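Side-chain contacts in tRNA-splicing ligase RtcB (Thermus thermophilus, PDB 2EPG), which probably joins RNA ends carrying a 2',3'-cyclic phosphate or 3'-phosphate to 5'-hydroxyl RNA ends, using GTP and manganese: residues L187-P192 / A342-H347; E346-R351 / V403-S408; R361-G364 / P368-P371. All coordinates share one frame; numbering follows the deposited sequence.

Strand 332-347 is common to interactions 1 and 2. Interaction 1 sets a loop against residues 342-347 of it, and interaction 2, sharing E346 and H347, takes up the hairpin turn at its end; their centres lie about 14 Å apart. R351 joins the two, with its NH1 3.4 Å from F344 CD2. Interaction 3 has its centre about 11 Å from that of interaction 2, and the backbones meet where A362 N lies 2.7 Å from G406 O, a probable hydrogen bond. E345 of interaction 1 also packs on R361 and F363. The side chains of R361 and H339, predicted to bind manganese and GMP, are about 9 Å apart.

Interaction 1: L187-P192 / A342-H347; sequences LPWANP and AKFEEH
L187 opens the contact by dividing its two methyl groups between neighbouring residues of strand 332-347. CD1 approaches the aliphatic CE of K343 at 4.2 Å, the two side chains crossing at about a right angle, while CD2 turns to the backbone oxygen of A342. A branched apolar residue suits this buried place, because A298 and F305 of helix 288-321 also touch it. The lysine can be buried too: its methylenes offer the leucine a greasy flank, and its NZ is carried on to a salt bridge with E182 and a hydrogen bond with S183.

P188 then takes the second position of a type I beta turn from L187 to A190, where the fixed phi of proline fits well. Its CB lies 4.2 Å above the indole plane of W189, covering part of one face. W189 itself, with CG beside its backbone N (chi1 -64°), directs the five-membered ring across to F344. W189 CD1 is 4.0 Å from F344 CE1, which lies at the edge of the indole; the planes are inclined by 71° and the pairing is oblique. R351 of the next strand touches the tryptophan and makes a cation-pi contact with the phenylalanine.

Farther along the strand, E345 and H347 are tied together by a hydrogen bond from H347 NE2 to E345 OE1 of 2.8 Å. It is nearly straight (165°), lies close to the imidazole plane and uses the anti lone pair of the oxygen, which helps to fix the rotation of the ring.

Overall, a turn in the loop between helices 164-169 and 197-203 packs against the side chains of strand 332-347, which forms a beta hairpin with 350-357 and, in this RtcB family protein, carries H339, predicted to bind manganese and GMP, and N340, predicted to bind GMP.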
loop_
_atom_site.group_PDB
_atom_site.type_symbol
_atom_site.label_atom_id
_atom_site.label_comp_id
_atom_site.label_asym_id
_atom_site.label_seq_id
_atom_site.Cartn_x
_atom_site.Cartn_y
_atom_site.Cartn_z
ATOM N N LEU A 187 -3.117 8.785 10.066
ATOM C CA LEU A 187 -1.726 9.076 10.381
ATOM C C LEU A 187 -1.867 10.248 11.349
ATOM O O LEU A 187 -2.637 11.177 11.100
ATOM C CB LEU A 187 -0.921 9.464 9.143
ATOM C CG LEU A 187 -0.140 8.273 8.579
ATOM C CD1 LEU A 187 -1.120 7.213 8.091
ATOM C CD2 LEU A 187 0.766 8.730 7.447
ATOM N N PRO A 188 -1.144 10.207 12.476
ATOM C CA PRO A 188 -1.199 11.253 13.501
ATOM C C PRO A 188 -0.746 12.673 13.192
ATOM O O PRO A 188 -1.158 13.596 13.879
ATOM C CB PRO A 188 -0.387 10.652 14.643
ATOM C CG PRO A 188 0.656 9.842 13.894
ATOM C CD PRO A 188 -0.192 9.146 12.858
ATOM N N TRP A 189 0.078 12.881 12.178
ATOM C CA TRP A 189 0.552 14.241 11.947
ATOM C C TRP A 189 -0.175 15.107 10.918
ATOM O O TRP A 189 0.178 16.274 10.725
ATOM C CB TRP A 189 2.053 14.195 11.640
ATOM C CG TRP A 189 2.878 13.687 12.801
ATOM C CD1 TRP A 189 4.073 13.024 12.730
ATOM C CD2 TRP A 189 2.574 13.812 14.202
ATOM N NE1 TRP A 189 4.528 12.724 13.993
ATOM C CE2 TRP A 189 3.627 13.197 14.915
ATOM C CE3 TRP A 189 1.513 14.380 14.922
ATOM C CZ2 TRP A 189 3.651 13.139 16.316
ATOM C CZ3 TRP A 189 1.538 14.320 16.315
ATOM C CH2 TRP A 189 2.599 13.701 16.994
ATOM N N ALA A 190 -1.211 14.564 10.285
ATOM C CA ALA A 190 -1.941 15.316 9.270
ATOM C C ALA A 190 -2.266 16.747 9.680
ATOM O O ALA A 190 -2.647 17.003 10.814
ATOM C CB ALA A 190 -3.222 14.590 8.903
ATOM N N ASN A 191 -2.093 17.669 8.735
ATOM C CA ASN A 191 -2.399 19.080 8.926
ATOM C C ASN A 191 -2.886 19.605 7.582
ATOM O O ASN A 191 -2.090 19.847 6.682
ATOM C CB ASN A 191 -1.161 19.883 9.331
ATOM C CG ASN A 191 -1.472 21.352 9.557
ATOM O OD1 ASN A 191 -2.431 21.893 8.996
ATOM N ND2 ASN A 191 -0.660 22.009 10.380
ATOM N N PRO A 192 -4.198 19.803 7.425
ATOM C CA PRO A 192 -4.667 20.306 6.130
ATOM C C PRO A 192 -4.056 21.652 5.730
ATOM O O PRO A 192 -3.982 21.964 4.551
ATOM C CB PRO A 192 -6.187 20.395 6.312
ATOM C CG PRO A 192 -6.473 19.450 7.441
ATOM C CD PRO A 192 -5.318 19.673 8.370
ATOM N N ALA A 342 5.280 6.975 4.224
ATOM C CA ALA A 342 6.423 7.126 5.119
ATOM C C ALA A 342 5.751 7.239 6.477
ATOM O O ALA A 342 4.797 8.000 6.643
ATOM C CB ALA A 342 7.214 8.383 4.810
ATOM N N LYS A 343 6.235 6.473 7.444
ATOM C CA LYS A 343 5.629 6.472 8.762
ATOM C C LYS A 343 6.672 6.402 9.843
ATOM O O LYS A 343 7.729 5.786 9.656
ATOM C CB LYS A 343 4.713 5.259 8.906
ATOM C CG LYS A 343 3.745 5.096 7.743
ATOM C CD LYS A 343 2.681 4.100 8.079
ATOM C CE LYS A 343 1.853 4.561 9.261
ATOM N NZ LYS A 343 1.067 3.394 9.724
ATOM N N PHE A 344 6.384 7.033 10.974
ATOM C CA PHE A 344 7.312 6.971 12.085
ATOM C C PHE A 344 7.015 5.669 12.814
ATOM O O PHE A 344 5.882 5.412 13.205
ATOM C CB PHE A 344 7.136 8.162 13.028
ATOM C CG PHE A 344 7.734 9.441 12.497
ATOM C CD1 PHE A 344 6.950 10.360 11.804
ATOM C CD2 PHE A 344 9.089 9.712 12.675
ATOM C CE1 PHE A 344 7.519 11.542 11.298
ATOM C CE2 PHE A 344 9.661 10.880 12.178
ATOM C CZ PHE A 344 8.877 11.800 11.490
ATOM N N GLU A 345 8.042 4.851 13.003
ATOM C CA GLU A 345 7.879 3.561 13.662
ATOM C C GLU A 345 9.056 3.264 14.593
ATOM O O GLU A 345 10.110 3.896 14.499
ATOM C CB GLU A 345 7.774 2.458 12.604
ATOM C CG GLU A 345 6.596 2.603 11.651
ATOM C CD GLU A 345 6.586 1.551 10.546
ATOM O OE1 GLU A 345 7.556 0.748 10.430
ATOM O OE2 GLU A 345 5.598 1.536 9.780
ATOM N N GLU A 346 8.852 2.314 15.499
ATOM C CA GLU A 346 9.881 1.889 16.440
ATOM C C GLU A 346 10.635 0.715 15.839
ATOM O O GLU A 346 10.042 -0.327 15.574
ATOM C CB GLU A 346 9.263 1.419 17.755
ATOM C CG GLU A 346 8.571 2.499 18.557
ATOM C CD GLU A 346 9.540 3.548 19.069
ATOM O OE1 GLU A 346 9.250 4.753 18.864
ATOM O OE2 GLU A 346 10.580 3.162 19.671
ATOM N N HIS A 347 11.937 0.909 15.628
ATOM C CA HIS A 347 12.845 -0.108 15.083
ATOM C C HIS A 347 14.199 0.128 15.756
ATOM O O HIS A 347 14.643 1.272 15.881
ATOM C CB HIS A 347 13.011 0.044 13.570
ATOM C CG HIS A 347 11.755 -0.187 12.792
ATOM N ND1 HIS A 347 11.222 -1.445 12.585
ATOM C CD2 HIS A 347 10.928 0.679 12.160
ATOM C CE1 HIS A 347 10.124 -1.340 11.859
ATOM N NE2 HIS A 347 9.923 -0.061 11.586
#

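Interaction 2: E346-R351 / V403-S408; sequences EHRGRR and VSFGSS
F405 reaches H347 from its very first side-chain atom. CB stands over one face of the imidazole, 4.1 Å from the ring centroid, a CH-pi contact. Farther out, on the ring, CD2 comes to 3.9 Å from H347 CG, so that the edge of the phenyl points at the face of the imidazole; with the planes at 86° this is a T-shaped pair. At the far end, CE2 and CZ lie over one face of the R348 guanidinium, CZ being 3.8 Å from R348 NH1. The bend of the R348 chain at chi2 (-110°) brings the guanidinium to the phenyl, their planes inclined by 32°, and its NH2 goes on to hydrogen-bond the backbone oxygen of E68. L71 and A89 add further apolar cover to the phenyl, which makes a large hydrocarbon ring apt here.

The backbone oxygen of F405 also sits 3.2 Å from H347 CE1 and accepts a hydrogen bond from R356 NH1. With an alanine here in place of H347, F405 would probably lose the flat surface under its CB and CD2, and E345 its imidazole partner.

G406 follows with positive phi, which favours glycine. The opposing segment is a type I' turn from H347 to R350, with G349 at its third position, closed by H347 N to R350 O (2.9 Å) and R350 N to H347 O (3.0 Å): the classic two-residue beta hairpin.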
loop_
_atom_site.group_PDB
_atom_site.type_symbol
_atom_site.label_atom_id
_atom_site.label_comp_id
_atom_site.label_asym_id
_atom_site.label_seq_id
_atom_site.Cartn_x
_atom_site.Cartn_y
_atom_site.Cartn_z
ATOM N N GLU A 346 8.852 2.314 15.499
ATOM C CA GLU A 346 9.881 1.889 16.440
ATOM C C GLU A 346 10.635 0.715 15.839
ATOM O O GLU A 346 10.042 -0.327 15.574
ATOM C CB GLU A 346 9.263 1.419 17.755
ATOM C CG GLU A 346 8.571 2.499 18.557
ATOM C CD GLU A 346 9.540 3.548 19.069
ATOM O OE1 GLU A 346 9.250 4.753 18.864
ATOM O OE2 GLU A 346 10.580 3.162 19.671
ATOM N N HIS A 347 11.937 0.909 15.628
ATOM C CA HIS A 347 12.845 -0.108 15.083
ATOM C C HIS A 347 14.199 0.128 15.756
ATOM O O HIS A 347 14.643 1.272 15.881
ATOM C CB HIS A 347 13.011 0.044 13.570
ATOM C CG HIS A 347 11.755 -0.187 12.792
ATOM N ND1 HIS A 347 11.222 -1.445 12.585
ATOM C CD2 HIS A 347 10.928 0.679 12.160
ATOM C CE1 HIS A 347 10.124 -1.340 11.859
ATOM N NE2 HIS A 347 9.923 -0.061 11.586
ATOM N N ARG A 348 14.833 -0.954 16.200
ATOM C CA ARG A 348 16.133 -0.903 16.869
ATOM C C ARG A 348 16.051 -0.032 18.120
ATOM O O ARG A 348 16.978 0.718 18.439
ATOM C CB ARG A 348 17.178 -0.343 15.913
ATOM C CG ARG A 348 17.081 -0.899 14.502
ATOM C CD ARG A 348 18.236 -1.817 14.174
ATOM N NE ARG A 348 18.050 -2.486 12.895
ATOM C CZ ARG A 348 18.687 -2.151 11.780
ATOM N NH1 ARG A 348 18.448 -2.825 10.663
ATOM N NH2 ARG A 348 19.556 -1.148 11.781
ATOM N N GLY A 349 14.922 -0.126 18.813
ATOM C CA GLY A 349 14.706 0.653 20.017
ATOM C C GLY A 349 14.612 2.153 19.806
ATOM O O GLY A 349 14.664 2.907 20.771
ATOM N N ARG A 350 14.478 2.604 18.561
ATOM C CA ARG A 350 14.394 4.046 18.293
ATOM C C ARG A 350 13.226 4.413 17.380
ATOM O O ARG A 350 12.648 3.558 16.704
ATOM C CB ARG A 350 15.685 4.552 17.645
ATOM C CG ARG A 350 16.900 4.557 18.564
ATOM C CD ARG A 350 18.172 5.014 17.846
ATOM N NE ARG A 350 18.650 4.042 16.862
ATOM C CZ ARG A 350 19.112 2.825 17.160
ATOM N NH1 ARG A 350 19.524 2.015 16.195
ATOM N NH2 ARG A 350 19.165 2.412 18.420
ATOM N N ARG A 351 12.881 5.697 17.364
ATOM C CA ARG A 351 11.808 6.166 16.507
ATOM C C ARG A 351 12.468 6.553 15.191
ATOM O O ARG A 351 13.374 7.385 15.164
ATOM C CB ARG A 351 11.132 7.379 17.137
ATOM C CG ARG A 351 10.138 8.111 16.236
ATOM C CD ARG A 351 9.460 9.220 17.046
ATOM N NE ARG A 351 9.174 10.415 16.263
ATOM C CZ ARG A 351 7.982 10.719 15.774
ATOM N NH1 ARG A 351 7.823 11.832 15.071
ATOM N NH2 ARG A 351 6.946 9.911 15.996
ATOM N N VAL A 403 14.958 -8.088 9.869
ATOM C CA VAL A 403 15.658 -7.777 8.627
ATOM C C VAL A 403 15.108 -6.815 7.596
ATOM O O VAL A 403 15.822 -6.486 6.651
ATOM C CB VAL A 403 16.011 -9.088 7.866
ATOM C CG1 VAL A 403 16.626 -10.102 8.856
ATOM C CG2 VAL A 403 14.765 -9.672 7.185
ATOM N N SER A 404 13.870 -6.351 7.738
ATOM C CA SER A 404 13.331 -5.444 6.722
ATOM C C SER A 404 12.525 -4.310 7.315
ATOM O O SER A 404 11.645 -3.773 6.651
ATOM C CB SER A 404 12.451 -6.230 5.732
ATOM O OG SER A 404 11.314 -6.801 6.363
ATOM N N PHE A 405 12.833 -3.931 8.547
ATOM C CA PHE A 405 12.059 -2.893 9.228
ATOM C C PHE A 405 10.573 -3.299 9.175
ATOM O O PHE A 405 9.689 -2.492 8.873
ATOM C CB PHE A 405 12.289 -1.532 8.552
ATOM C CG PHE A 405 13.723 -1.055 8.640
ATOM C CD1 PHE A 405 14.546 -1.055 7.522
ATOM C CD2 PHE A 405 14.248 -0.641 9.858
ATOM C CE1 PHE A 405 15.876 -0.648 7.622
ATOM C CE2 PHE A 405 15.579 -0.232 9.973
ATOM C CZ PHE A 405 16.394 -0.238 8.845
ATOM N N GLY A 406 10.318 -4.577 9.449
ATOM C CA GLY A 406 8.961 -5.095 9.436
ATOM C C GLY A 406 8.223 -4.751 8.153
ATOM O O GLY A 406 7.105 -4.240 8.203
ATOM N N SER A 407 8.850 -5.041 7.011
ATOM C CA SER A 407 8.291 -4.736 5.701
ATOM C C SER A 407 8.189 -5.952 4.779
ATOM O O SER A 407 8.962 -6.894 4.897
ATOM C CB SER A 407 9.162 -3.692 5.007
ATOM O OG SER A 407 9.260 -2.516 5.789
ATOM N N SER A 408 7.237 -5.919 3.854
ATOM C CA SER A 408 7.102 -6.995 2.907
ATOM C C SER A 408 6.808 -6.452 1.509
ATOM O O SER A 408 6.945 -5.256 1.258
ATOM C CB SER A 408 6.024 -7.980 3.360
ATOM O OG SER A 408 6.166 -9.199 2.652
#

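Interaction 3: R361-G364 / P368-P371; sequences RAFG and PEVP
The F363 ring has E369 CB at its edge, 3.8 Å from CD1 and near the ring plane, while R361 CD lies 3.5 Å above one face. The guanidinium of R361 in turn has F363 CD1 over its centre and a water in plane at its edge. This is the inner side of a compact loop that leaves strand 360-361, doubles back on itself within ten residues and leads toward strand 380-383. A flat aromatic serves well here, held between R361 and E369, and H367, between the two segments, also stacks its ring on F363.

R361 starts out extended, then bends at chi3 (71°), and so folds its tip beside the phenyl and toward E369. There NH2 meets the methylene CG of E369 at 3.8 Å. The charged ends stay farther apart, NH2 to E369 OE2 being 4.3 Å, too long for a salt bridge though probably still mildly attractive.

V370 CG2, anti to the carbonyl carbon and beside the backbone N, meets F363 CB at 3.7 Å; a branched residue fills this buried spot. One water completes the closure, accepting from R361 NH1 at 3.0 Å and donating to the backbone oxygen of E369 at 3.2 Å.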
loop_
_atom_site.group_PDB
_atom_site.type_symbol
_atom_site.label_atom_id
_atom_site.label_comp_id
_atom_site.label_asym_id
_atom_site.label_seq_id
_atom_site.Cartn_x
_atom_site.Cartn_y
_atom_site.Cartn_z
ATOM N N ARG A 361 3.917 -2.422 4.972
ATOM C CA ARG A 361 4.306 -2.561 6.359
ATOM C C ARG A 361 3.841 -3.994 6.566
ATOM O O ARG A 361 2.814 -4.394 6.020
ATOM C CB ARG A 361 3.509 -1.632 7.280
ATOM C CG ARG A 361 4.046 -1.606 8.699
ATOM C CD ARG A 361 3.102 -0.891 9.666
ATOM N NE ARG A 361 1.897 -1.669 9.926
ATOM C CZ ARG A 361 0.976 -1.331 10.825
ATOM N NH1 ARG A 361 -0.096 -2.093 11.010
ATOM N NH2 ARG A 361 1.121 -0.226 11.538
ATOM N N ALA A 362 4.581 -4.762 7.347
ATOM C CA ALA A 362 4.220 -6.159 7.543
ATOM C C ALA A 362 4.649 -6.621 8.920
ATOM O O ALA A 362 5.570 -7.442 9.055
ATOM C CB ALA A 362 4.890 -7.004 6.463
ATOM N N PHE A 363 3.990 -6.073 9.940
ATOM C CA PHE A 363 4.298 -6.421 11.309
ATOM C C PHE A 363 4.034 -7.895 11.623
ATOM O O PHE A 363 3.150 -8.544 11.027
ATOM C CB PHE A 363 3.541 -5.496 12.262
ATOM C CG PHE A 363 4.114 -4.098 12.327
ATOM C CD1 PHE A 363 3.441 -3.085 13.002
ATOM C CD2 PHE A 363 5.322 -3.795 11.690
ATOM C CE1 PHE A 363 3.958 -1.792 13.046
ATOM C CE2 PHE A 363 5.858 -2.504 11.723
ATOM C CZ PHE A 363 5.172 -1.494 12.404
ATOM N N GLY A 364 4.820 -8.426 12.555
ATOM C CA GLY A 364 4.700 -9.832 12.901
ATOM C C GLY A 364 3.993 -10.160 14.196
ATOM O O GLY A 364 3.553 -9.262 14.920
ATOM N N PRO A 368 2.040 -5.001 19.138
ATOM C CA PRO A 368 0.914 -4.236 19.689
ATOM C C PRO A 368 0.080 -3.495 18.645
ATOM O O PRO A 368 -1.107 -3.263 18.847
ATOM C CB PRO A 368 1.592 -3.280 20.672
ATOM C CG PRO A 368 2.970 -3.100 20.074
ATOM C CD PRO A 368 3.318 -4.517 19.689
ATOM N N GLU A 369 0.702 -3.123 17.534
ATOM C CA GLU A 369 0.001 -2.402 16.473
ATOM C C GLU A 369 -0.836 -3.342 15.606
ATOM O O GLU A 369 -1.507 -2.886 14.687
ATOM C CB GLU A 369 1.000 -1.677 15.566
ATOM C CG GLU A 369 0.697 -0.211 15.304
ATOM C CD GLU A 369 1.710 0.698 15.970
ATOM O OE1 GLU A 369 1.730 0.737 17.219
ATOM O OE2 GLU A 369 2.499 1.357 15.246
ATOM N N VAL A 370 -0.778 -4.645 15.876
ATOM C CA VAL A 370 -1.556 -5.609 15.104
ATOM C C VAL A 370 -2.831 -5.958 15.857
ATOM O O VAL A 370 -2.799 -6.212 17.062
ATOM C CB VAL A 370 -0.751 -6.915 14.839
ATOM C CG1 VAL A 370 -1.643 -7.973 14.202
ATOM C CG2 VAL A 370 0.425 -6.618 13.929
ATOM N N PRO A 371 -3.981 -5.962 15.162
ATOM C CA PRO A 371 -5.228 -6.298 15.851
ATOM C C PRO A 371 -5.072 -7.610 16.608
ATOM O O PRO A 371 -4.504 -8.578 16.091
ATOM C CB PRO A 371 -6.232 -6.408 14.710
ATOM C CG PRO A 371 -5.742 -5.391 13.749
ATOM C CD PRO A 371 -4.237 -5.593 13.761
HETATM O O HOH W 1 -1.636 -0.266 12.818
#